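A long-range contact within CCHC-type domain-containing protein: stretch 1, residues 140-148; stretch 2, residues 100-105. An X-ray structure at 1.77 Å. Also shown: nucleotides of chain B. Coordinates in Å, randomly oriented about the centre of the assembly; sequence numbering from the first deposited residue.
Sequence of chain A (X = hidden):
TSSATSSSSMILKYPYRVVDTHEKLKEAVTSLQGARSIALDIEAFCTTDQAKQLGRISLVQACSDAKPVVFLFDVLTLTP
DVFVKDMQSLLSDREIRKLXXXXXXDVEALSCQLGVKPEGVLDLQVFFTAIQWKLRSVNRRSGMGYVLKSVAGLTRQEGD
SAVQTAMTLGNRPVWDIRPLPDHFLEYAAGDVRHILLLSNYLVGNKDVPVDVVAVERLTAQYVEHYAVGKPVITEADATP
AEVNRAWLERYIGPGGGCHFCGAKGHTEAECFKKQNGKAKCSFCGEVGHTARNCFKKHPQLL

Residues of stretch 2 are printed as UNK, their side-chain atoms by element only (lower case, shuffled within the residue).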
ATOM      1  N   ARG A 140       1.221   2.238 -14.510  1.00 14.65           N
ATOM      2  CA  ARG A 140       2.277   1.675 -13.677  1.00 17.04           C
ATOM      3  C   ARG A 140       1.869   1.599 -12.203  1.00 14.40           C
ATOM      4  O   ARG A 140       1.269   2.523 -11.659  1.00 14.33           O
ATOM      5  CB  ARG A 140       3.524   2.537 -13.825  1.00 19.01           C
ATOM      6  CG  ARG A 140       4.719   2.152 -13.002  1.00 25.60           C
ATOM      7  CD  ARG A 140       5.877   3.053 -13.380  1.00 25.09           C
ATOM      8  NE  ARG A 140       7.158   2.544 -12.913  1.00 33.88           N
ATOM      9  CZ  ARG A 140       8.330   2.961 -13.376  1.00 33.39           C
ATOM     10  NH1 ARG A 140       9.455   2.451 -12.898  1.00 38.25           N
ATOM     11  NH2 ARG A 140       8.372   3.888 -14.324  1.00 30.44           N
ATOM     12  N   ARG A 141       2.243   0.503 -11.553  1.00 14.36           N
ATOM     13  CA  ARG A 141       2.206   0.403 -10.098  1.00 14.23           C
ATOM     14  C   ARG A 141       3.537   0.886  -9.541  1.00 14.27           C
ATOM     15  O   ARG A 141       4.588   0.307  -9.835  1.00 16.14           O
ATOM     16  CB  ARG A 141       1.947  -1.032  -9.641  1.00 14.20           C
ATOM     17  CG  ARG A 141       0.578  -1.578  -9.958  1.00 14.19           C
ATOM     18  CD  ARG A 141       0.483  -3.029  -9.450  1.00 14.20           C
ATOM     19  NE  ARG A 141      -0.802  -3.648  -9.752  1.00 14.24           N
ATOM     20  CZ  ARG A 141      -1.838  -3.635  -8.921  1.00 14.17           C
ATOM     21  NH1 ARG A 141      -1.731  -3.056  -7.721  1.00 14.03           N
ATOM     22  NH2 ARG A 141      -2.961  -4.213  -9.278  1.00 14.27           N
ATOM     23  N   SER A 142       3.490   1.920  -8.723  1.00 14.23           N
ATOM     24  CA  SER A 142       4.694   2.440  -8.099  1.00 18.32           C
ATOM     25  C   SER A 142       4.856   1.858  -6.704  1.00 14.31           C
ATOM     26  O   SER A 142       3.882   1.512  -6.037  1.00 18.19           O
ATOM     27  CB  SER A 142       4.664   3.967  -8.050  1.00 18.90           C
ATOM     28  OG  SER A 142       4.732   4.460  -9.373  1.00 19.66           O
ATOM     29  N   GLY A 143       6.106   1.721  -6.289  1.00 16.54           N
ATOM     30  CA  GLY A 143       6.403   1.200  -4.974  1.00 14.51           C
ATOM     31  C   GLY A 143       6.097   2.225  -3.890  1.00 14.52           C
ATOM     32  O   GLY A 143       5.910   3.407  -4.139  1.00 14.55           O
ATOM     33  N   MET A 144       6.076   1.738  -2.652  1.00 16.85           N
ATOM     34  CA  MET A 144       5.723   2.569  -1.510  1.00 16.42           C
ATOM     35  C   MET A 144       6.617   3.800  -1.394  1.00 17.26           C
ATOM     36  O   MET A 144       6.145   4.891  -1.058  1.00 15.30           O
ATOM     37  CB  MET A 144       5.809   1.720  -0.240  1.00 17.03           C
ATOM     38  CG  MET A 144       5.618   2.453   1.048  1.00 19.53           C
ATOM     39  SD  MET A 144       3.962   3.104   1.275  1.00 23.66           S
ATOM     40  CE  MET A 144       3.116   1.634   1.859  1.00 22.06           C
ATOM     41  N   GLY A 145       7.913   3.646  -1.647  1.00 17.64           N
ATOM     42  CA  GLY A 145       8.813   4.781  -1.498  1.00 17.92           C
ATOM     43  C   GLY A 145       8.481   5.920  -2.445  1.00 16.43           C
ATOM     44  O   GLY A 145       8.418   7.084  -2.044  1.00 15.48           O
ATOM     45  N   TYR A 146       8.254   5.582  -3.714  1.00 15.14           N
ATOM     46  CA  TYR A 146       7.878   6.567  -4.722  1.00 16.35           C
ATOM     47  C   TYR A 146       6.539   7.219  -4.400  1.00 17.78           C
ATOM     48  O   TYR A 146       6.373   8.438  -4.560  1.00 15.08           O
ATOM     49  CB  TYR A 146       7.822   5.891  -6.091  1.00 14.96           C
ATOM     50  CG  TYR A 146       7.567   6.860  -7.232  1.00 14.96           C
ATOM     51  CD1 TYR A 146       6.286   7.250  -7.568  1.00 18.54           C
ATOM     52  CD2 TYR A 146       8.621   7.376  -7.964  1.00 18.96           C
ATOM     53  CE1 TYR A 146       6.062   8.140  -8.596  1.00 22.00           C
ATOM     54  CE2 TYR A 146       8.409   8.247  -9.004  1.00 21.84           C
ATOM     55  CZ  TYR A 146       7.129   8.625  -9.319  1.00 21.13           C
ATOM     56  OH  TYR A 146       6.907   9.507 -10.350  1.00 20.96           O
ATOM     57  N   VAL A 147       5.553   6.423  -3.985  1.00 14.84           N
ATOM     58  CA  VAL A 147       4.256   7.011  -3.681  1.00 15.32           C
ATOM     59  C   VAL A 147       4.361   7.912  -2.468  1.00 14.94           C
ATOM     60  O   VAL A 147       3.771   8.996  -2.433  1.00 18.22           O
ATOM     61  CB  VAL A 147       3.195   5.925  -3.475  1.00 14.51           C
ATOM     62  CG1 VAL A 147       1.870   6.590  -3.090  1.00 14.54           C
ATOM     63  CG2 VAL A 147       3.059   5.110  -4.706  1.00 14.35           C
ATOM     64  N   LEU A 148       5.109   7.483  -1.452  1.00 15.07           N
ATOM     65  CA  LEU A 148       5.272   8.312  -0.266  1.00 17.70           C
ATOM     66  C   LEU A 148       5.845   9.681  -0.626  1.00 17.05           C
ATOM     67  O   LEU A 148       5.333  10.713  -0.186  1.00 16.80           O
ATOM     68  CB  LEU A 148       6.153   7.591   0.752  1.00 20.85           C
ATOM     69  CG  LEU A 148       5.407   6.730   1.758  1.00 21.42           C
ATOM     70  CD1 LEU A 148       6.428   6.012   2.627  1.00 27.92           C
ATOM     71  CD2 LEU A 148       4.472   7.593   2.605  1.00 15.57           C
ATOM     72  N   UNK A 100      -4.994  -1.004   1.936  1.00 14.15           N
ATOM     73  CA  UNK A 100      -3.858  -1.820   1.528  1.00 13.98           C
ATOM     74  C   UNK A 100      -2.946  -0.988   0.645  1.00 13.96           C
ATOM     75  O   UNK A 100      -3.348   0.051   0.126  1.00 14.03           O
ATOM     76  c   UNK A 100      -4.635  -6.229   2.782  1.00 19.25           C
ATOM     77  c   UNK A 100      -4.275  -3.062   0.732  1.00 13.89           C
ATOM     78  c   UNK A 100      -4.088  -5.195   2.029  1.00 15.82           C
ATOM     79  c   UNK A 100      -5.985  -6.210   3.087  1.00 15.33           C
ATOM     80  c   UNK A 100      -6.221  -4.159   1.869  1.00 19.29           C
ATOM     81  c   UNK A 100      -6.783  -5.178   2.626  1.00 18.46           C
ATOM     82  c   UNK A 100      -4.875  -4.163   1.570  1.00 13.90           C
ATOM     83  N   UNK A 101      -1.725  -1.473   0.462  1.00 13.90           N
ATOM     84  CA  UNK A 101      -0.832  -0.977  -0.587  1.00 13.89           C
ATOM     85  C   UNK A 101      -0.411  -2.205  -1.394  1.00 13.82           C
ATOM     86  O   UNK A 101       0.469  -2.975  -0.976  1.00 13.84           O
ATOM     87  c   UNK A 101       1.150   0.511  -1.098  1.00 14.02           C
ATOM     88  c   UNK A 101       2.218  -0.080  -1.746  1.00 14.03           C
ATOM     89  c   UNK A 101       0.373  -0.223  -0.031  1.00 13.99           C
ATOM     90  c   UNK A 101       2.901   0.592  -2.735  1.00 14.09           C
ATOM     91  c   UNK A 101       2.521   1.876  -3.084  1.00 14.12           C
ATOM     92  c   UNK A 101       1.460   2.473  -2.446  1.00 14.12           C
ATOM     93  c   UNK A 101       0.769   1.784  -1.467  1.00 14.08           C
ATOM     94  N   UNK A 102      -1.062  -2.370  -2.550  1.00 13.79           N
ATOM     95  CA  UNK A 102      -1.078  -3.590  -3.347  1.00 13.79           C
ATOM     96  C   UNK A 102      -1.686  -4.728  -2.535  1.00 13.77           C
ATOM     97  O   UNK A 102      -0.968  -5.420  -1.802  1.00 13.77           O
ATOM     98  c   UNK A 102       0.321  -3.981  -3.858  1.00 13.84           C
ATOM     99  o   UNK A 102       1.278  -5.393  -5.573  1.00 14.02           O
ATOM    100  o   UNK A 102      -0.832  -5.659  -5.102  1.00 15.03           O
ATOM    101  c   UNK A 102       0.258  -5.096  -4.929  1.00 13.91           C
ATOM    102  N   UNK A 103      -2.991  -4.953  -2.701  1.00 13.80           N
ATOM    103  CA  UNK A 103      -3.720  -5.954  -1.924  1.00 13.81           C
ATOM    104  C   UNK A 103      -3.638  -7.352  -2.519  1.00 13.86           C
ATOM    105  O   UNK A 103      -4.125  -8.302  -1.904  1.00 13.89           O
ATOM    106  s   UNK A 103      -6.144  -5.613  -3.351  1.00 15.24           S
ATOM    107  c   UNK A 103      -5.202  -5.580  -1.815  1.00 14.83           C
ATOM    108  N   UNK A 104      -3.028  -7.512  -3.687  1.00 13.91           N
ATOM    109  CA  UNK A 104      -3.283  -8.718  -4.474  1.00 14.05           C
ATOM    110  C   UNK A 104      -2.787  -9.971  -3.765  1.00 14.08           C
ATOM    111  O   UNK A 104      -3.551 -10.909  -3.517  1.00 14.15           O
ATOM    112  c   UNK A 104      -3.360  -7.594  -6.753  1.00 14.20           C
ATOM    113  c   UNK A 104      -2.630  -8.585  -5.848  1.00 14.16           C
ATOM    114  c   UNK A 104      -2.555  -7.363  -8.046  1.00 14.31           C
ATOM    115  n   UNK A 104       0.929  -6.320  -8.180  1.00 14.28           N
ATOM    116  n   UNK A 104      -0.471  -7.005  -9.891  1.00 14.52           N
ATOM    117  c   UNK A 104      -0.257  -6.738  -8.601  1.00 14.32           C
ATOM    118  n   UNK A 104      -1.238  -6.881  -7.719  1.00 14.22           N
ATOM    119  N   UNK A 105      -1.491 -10.018  -3.492  1.00 14.07           N
ATOM    120  CA  UNK A 105      -0.915 -11.164  -2.787  1.00 14.74           C
ATOM    121  C   UNK A 105      -1.487 -11.299  -1.375  1.00 14.04           C
ATOM    122  O   UNK A 105      -1.686 -12.419  -0.884  1.00 14.10           O
ATOM    123  c   UNK A 105       0.975 -11.858  -5.000  1.00 16.27           C
ATOM    124  n   UNK A 105      -1.118 -14.103  -6.996  1.00 15.19           N
ATOM    125  c   UNK A 105      -0.371 -13.067  -6.636  1.00 15.55           C
ATOM    126  c   UNK A 105       0.607 -11.021  -2.722  1.00 14.21           C
ATOM    127  n   UNK A 105      -0.134 -12.084  -7.499  1.00 15.60           N
ATOM    128  n   UNK A 105       0.156 -12.993  -5.424  1.00 17.33           N
ATOM    129  c   UNK A 105       1.394 -11.959  -3.573  1.00 21.65           C
TER
ATOM    130  P     U B   6      13.919   5.442 -13.008  1.00 20.61           P
ATOM    131  OP1   U B   6      15.213   4.769 -12.802  1.00 20.41           O
ATOM    132  OP2   U B   6      13.047   5.026 -14.125  1.00 17.77           O
ATOM    133  O5'   U B   6      13.043   5.300 -11.695  1.00 19.78           O
ATOM    134  C5'   U B   6      13.539   5.702 -10.431  1.00 22.38           C
ATOM    135  C4'   U B   6      12.769   5.027  -9.321  1.00 27.45           C
ATOM    136  O4'   U B   6      11.428   5.574  -9.271  1.00 27.36           O
ATOM    137  C3'   U B   6      12.598   3.514  -9.466  1.00 30.13           C
ATOM    138  O3'   U B   6      12.540   2.952  -8.164  1.00 34.78           O
ATOM    139  C2'   U B   6      11.222   3.397 -10.110  1.00 30.53           C
ATOM    140  O2'   U B   6      10.553   2.173  -9.904  1.00 25.94           O
ATOM    141  C1'   U B   6      10.482   4.539  -9.437  1.00 26.08           C
ATOM    142  N1    U B   6       9.365   5.059 -10.225  1.00 19.60           N
ATOM    143  C2    U B   6       8.101   4.737  -9.788  1.00 18.78           C
ATOM    144  O2    U B   6       7.888   4.050  -8.802  1.00 15.46           O
ATOM    145  N3    U B   6       7.078   5.265 -10.532  1.00 18.13           N
ATOM    146  C4    U B   6       7.208   6.038 -11.655  1.00 22.35           C
ATOM    147  O4    U B   6       6.182   6.424 -12.222  1.00 23.81           O
ATOM    148  C5    U B   6       8.558   6.310 -12.049  1.00 21.22           C
ATOM    149  C6    U B   6       9.582   5.824 -11.348  1.00 19.24           C
ATOM    150  P     U B   8       8.965  -2.134  -8.558  1.00 24.78           P
ATOM    151  OP1   U B   8       9.580  -3.232  -9.335  1.00 41.08           O
ATOM    152  OP2   U B   8       8.890  -0.791  -9.185  1.00 22.02           O
ATOM    153  O5'   U B   8       7.547  -2.664  -8.098  1.00 24.26           O
ATOM    154  C5'   U B   8       6.454  -1.784  -7.937  1.00 17.80           C
ATOM    155  C4'   U B   8       5.260  -2.526  -7.416  1.00 14.41           C
ATOM    156  O4'   U B   8       4.895  -3.573  -8.344  1.00 14.48           O
ATOM    157  C3'   U B   8       5.434  -3.249  -6.092  1.00 16.00           C
ATOM    158  O3'   U B   8       5.296  -2.373  -4.994  1.00 17.03           O
ATOM    159  C2'   U B   8       4.350  -4.314  -6.157  1.00 19.22           C
ATOM    160  O2'   U B   8       3.069  -3.748  -5.883  1.00 14.11           O
ATOM    161  C1'   U B   8       4.387  -4.679  -7.642  1.00 14.42           C
ATOM    162  N1    U B   8       5.279  -5.827  -7.939  1.00 14.66           N
ATOM    163  C2    U B   8       4.779  -7.085  -7.731  1.00 16.46           C
ATOM    164  O2    U B   8       3.671  -7.270  -7.269  1.00 19.90           O
ATOM    165  N3    U B   8       5.646  -8.108  -8.055  1.00 16.26           N
ATOM    166  C4    U B   8       6.915  -7.942  -8.587  1.00 26.27           C
ATOM    167  O4    U B   8       7.605  -8.930  -8.853  1.00 32.60           O
ATOM    168  C5    U B   8       7.336  -6.592  -8.796  1.00 25.53           C
ATOM    169  C6    U B   8       6.512  -5.595  -8.475  1.00 22.00           C
ATOM    170  P     U B   9       6.058  -2.671  -3.611  1.00 17.59           P
ATOM    171  OP1   U B   9       5.739  -1.527  -2.721  1.00 17.21           O
ATOM    172  OP2   U B   9       7.466  -2.971  -3.960  1.00 20.40           O
ATOM    173  O5'   U B   9       5.383  -4.019  -3.108  1.00 16.37           O
ATOM    174  C5'   U B   9       4.193  -4.021  -2.327  1.00 18.74           C
ATOM    175  C4'   U B   9       3.674  -5.413  -2.014  1.00 21.34           C
ATOM    176  O4'   U B   9       3.557  -6.220  -3.208  1.00 16.96           O
ATOM    177  C3'   U B   9       4.498  -6.280  -1.076  1.00 14.28           C
ATOM    178  O3'   U B   9       4.344  -5.919   0.275  1.00 19.76           O
ATOM    179  C2'   U B   9       3.998  -7.683  -1.393  1.00 26.19           C
ATOM    180  O2'   U B   9       2.748  -7.953  -0.767  1.00 22.93           O
ATOM    181  C1'   U B   9       3.766  -7.580  -2.895  1.00 14.26           C
ATOM    182  N1    U B   9       4.927  -8.066  -3.661  1.00 16.03           N
ATOM    183  C2    U B   9       5.125  -9.444  -3.753  1.00 24.46           C
ATOM    184  O2    U B   9       4.400 -10.275  -3.242  1.00 27.78           O
ATOM    185  N3    U B   9       6.221  -9.835  -4.474  1.00 33.45           N
ATOM    186  C4    U B   9       7.129  -9.006  -5.100  1.00 37.39           C
ATOM    187  O4    U B   9       8.069  -9.510  -5.711  1.00 36.34           O
ATOM    188  C5    U B   9       6.861  -7.603  -4.955  1.00 29.23           C
ATOM    189  C6    U B   9       5.796  -7.185  -4.257  1.00 19.04           C

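Position 100 carries seven side-chain carbons, one leading into a six-membered ring of carbon alone. With no oxygen on the ring, this is Phe100. It is buried yet touches nothing on stretch 1, so this contact says nothing about its identity.

Position 101 has the same inventory, a single carbon and then a six-carbon ring, again with no heteroatom. Here CA-to-CB points toward stretch 1, and the ring meets the turn and first helical residues there: Ser142, Gly143, Met144 and Val147. The residue is Phe101, and it is the heart of the contact. Met144 lies over one face of the ring, its SD 4.4 Å from the centroid of Phe101 and nearly on the ring normal, with Met144 CE 3.7 Å from Phe101 CG. At the ring's edge, Val147 CG2 packs 3.7 Å from Phe101 CZ, and Ser142 O sits 3.3 Å from Phe101 CZ. A carbonyl near the ring plane faces the slightly positive C-H rim rather than the electron-rich face. The phosphate also approaches the edge, with U9 OP1 3.5 Å from Phe101 CE2; the same oxygen accepts a hydrogen bond from Met144 N at 3.3 Å.

Position 102 shows two carbons, the second bearing two oxygens, a short carboxylate; one of its oxygens lies 3.8 Å from Arg141 NH1. It is Asp102. Its phi of 61° is unusual for a residue with a side chain. The approach of Arg141 NH1 to Asp102 OD1 is a long salt bridge in which the oxygen lies well out of the guanidinium plane, so charge acts without a directed N-H. On the RNA side, U8 O2' donates a very short 2.5 Å hydrogen bond to Asp102 OD2.

Position 103 has one carbon followed by sulfur, and no atom within contact distance of stretch 1. It is Cys103.

Position 104 holds three carbons, a nitrogen, and then a carbon carrying two more nitrogens; this planar end group reaches the guanidinium of Arg141. It is Arg104. The two guanidiniums stack flat, centres 3.5 Å apart and planes at 15°, with Arg141 NE 3.4 Å from Arg104 NH1, two donors that do not bond. Asp102 tempers this pairing of like charges: Arg104 NE gives OD1 of Asp102 a 2.9 Å hydrogen bond, Arg104 NH2 forms a 2.8 Å salt bridge with Asp102 OD2, and Arg104 N caps onto Asp102 OD1 at 3.2 Å.

Position 105 repeats that pattern, three carbons, a nitrogen and a carbon with two nitrogens, but remains out of reach of stretch 1. It is Arg105, whose CG lies 3.5 Å from U9 O2.

The contact works without one hydrogen bond between the stretches. Phe101 supplies an apolar anchor against Met144 and Val147, while stacked arginines, accompanied by a carboxylate, form the polar half. Here the like-charged stack sits beside an acid that also makes the capping bond, and each guanidinium nitrogen of Arg141 and Arg104 is hydrogen-bonded, those of Arg141 elsewhere in the structure.

Stretch 2 100-105: FFDCRR
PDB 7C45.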